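Local coordinates for extracellular solute-binding protein family 1 (Pseudothermotoga lettingae, PDB 5CI5), which binds alpha-D-tagatose and probably delivers it, as the extracellular solute-binding component, to an ABC sugar transporter, at residues Met329-Val332 with Glu333-Gly337. Numbering follows the deposited sequence.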
loop_
_atom_site.group_PDB
_atom_site.type_symbol
_atom_site.label_atom_id
_atom_site.label_comp_id
_atom_site.label_asym_id
_atom_site.label_seq_id
_atom_site.Cartn_x
_atom_site.Cartn_y
_atom_site.Cartn_z
HETATM N N MSE A 329 17.568 10.579 -3.083
HETATM C CA MSE A 329 17.686 11.889 -2.451
HETATM C C MSE A 329 16.946 12.948 -3.273
HETATM O O MSE A 329 16.194 13.769 -2.736
HETATM C CB MSE A 329 19.152 12.291 -2.275
HETATM C CG MSE A 329 19.778 11.711 -1.039
HETATM SE SE MSE A 329 19.027 12.470 0.608
HETATM C CE MSE A 329 20.260 13.954 0.840
ATOM N N LYS A 330 17.152 12.933 -4.581
ATOM C CA LYS A 330 16.494 13.887 -5.444
ATOM C C LYS A 330 14.987 13.700 -5.453
ATOM O O LYS A 330 14.223 14.674 -5.412
ATOM C CB LYS A 330 17.062 13.786 -6.860
ATOM C CG LYS A 330 16.480 14.816 -7.824
ATOM C CD LYS A 330 17.234 14.816 -9.127
ATOM C CE LYS A 330 16.699 15.864 -10.094
ATOM N NZ LYS A 330 17.454 15.839 -11.389
ATOM N N TRP A 331 14.554 12.455 -5.502
ATOM C CA TRP A 331 13.126 12.155 -5.457
ATOM C C TRP A 331 12.467 12.719 -4.199
ATOM O O TRP A 331 11.455 13.410 -4.276
ATOM C CB TRP A 331 12.898 10.641 -5.537
ATOM C CG TRP A 331 11.470 10.327 -5.710
ATOM C CD1 TRP A 331 10.489 10.457 -4.773
ATOM C CD2 TRP A 331 10.842 9.851 -6.895
ATOM N NE1 TRP A 331 9.273 10.083 -5.302
ATOM C CE2 TRP A 331 9.463 9.713 -6.608
ATOM C CE3 TRP A 331 11.309 9.512 -8.167
ATOM C CZ2 TRP A 331 8.549 9.244 -7.548
ATOM C CZ3 TRP A 331 10.396 9.051 -9.102
ATOM C CH2 TRP A 331 9.030 8.932 -8.787
ATOM N N VAL A 332 13.039 12.447 -3.032
ATOM C CA VAL A 332 12.487 12.965 -1.781
ATOM C C VAL A 332 12.497 14.484 -1.725
ATOM O O VAL A 332 11.535 15.102 -1.242
ATOM C CB VAL A 332 13.264 12.423 -0.569
ATOM C CG1 VAL A 332 13.022 13.299 0.691
ATOM C CG2 VAL A 332 12.851 11.020 -0.341
ATOM N N GLU A 333 13.594 15.081 -2.179
ATOM C CA GLU A 333 13.731 16.541 -2.199
ATOM C C GLU A 333 12.584 17.155 -2.968
ATOM O O GLU A 333 11.996 18.154 -2.549
ATOM C CB GLU A 333 15.070 16.975 -2.834
ATOM C CG GLU A 333 15.029 18.323 -3.623
ATOM C CD GLU A 333 16.312 18.632 -4.427
ATOM O OE1 GLU A 333 16.971 17.700 -4.957
ATOM O OE2 GLU A 333 16.656 19.830 -4.542
ATOM N N GLU A 334 12.291 16.575 -4.118
ATOM C CA GLU A 334 11.303 17.145 -5.009
ATOM C C GLU A 334 9.878 16.814 -4.615
ATOM O O GLU A 334 9.005 17.681 -4.690
ATOM C CB GLU A 334 11.557 16.677 -6.435
ATOM C CG GLU A 334 12.843 17.225 -7.008
ATOM C CD GLU A 334 13.084 16.782 -8.435
ATOM O OE1 GLU A 334 12.333 15.903 -8.922
ATOM O OE2 GLU A 334 14.029 17.311 -9.065
ATOM N N LYS A 335 9.635 15.572 -4.201
ATOM C CA LYS A 335 8.258 15.082 -4.073
ATOM C C LYS A 335 7.789 14.807 -2.647
ATOM O O LYS A 335 6.584 14.719 -2.414
ATOM C CB LYS A 335 8.071 13.801 -4.904
ATOM C CG LYS A 335 8.355 13.955 -6.417
ATOM C CD LYS A 335 7.655 15.156 -7.080
ATOM C CE LYS A 335 6.282 14.787 -7.607
ATOM N NZ LYS A 335 5.469 15.974 -7.979
ATOM N N GLY A 336 8.710 14.627 -1.700
ATOM C CA GLY A 336 8.313 14.415 -0.318
ATOM C C GLY A 336 7.613 13.094 -0.017
ATOM O O GLY A 336 6.975 12.978 1.014
ATOM N N GLY A 337 7.714 12.125 -0.922
ATOM C CA GLY A 337 7.194 10.792 -0.692
ATOM C C GLY A 337 7.274 10.029 -2.008
ATOM O O GLY A 337 7.548 10.626 -3.057
#
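The indole of Trp331 lies along the last turn of helix 325-335 and donates NE1-H to Gly337 O, at 2.9 Å. The acceptor lies at the ring edge, only 2° out of the indole plane, although the N-H...O angle is 142°, so the bond is not straight. With CG anti to the backbone N (chi1 -171°), the ring extends toward the C-terminal end of the helix, where Lys335 crosses it obliquely and sets CG over one face near the rim, 4.1 Å from NE1. Gly336 ends the helix with positive phi, a conformation that favours glycine, while its N hydrogen-bonds to Val332 O at 2.9 Å; this turn brings the Gly337 carbonyl to the indole. Gly337 lies about 10 Å from the bound alpha-D-tagatopyranose. One turn back, Glu334 runs past the Lys330 carbonyl with CG 3.3 Å from Lys330 O, and its OE2 touches Lys330 CE at 3.2 Å. The extended lysine carries NZ to 4.4 Å from the same oxygen, beyond a salt bridge, so any attraction is probably modest. Farther out, Trp40 of helix 37-51 and Trp134 of strand 128-138, the latter edge-to-face, meet the Trp331 ring, as does Trp328 of the same helix. A phenylalanine at Trp331 would probably leave the Gly337 carbonyl without its indole donor. The buried indole thus packs among aromatics while its single N-H satisfies a backbone carbonyl.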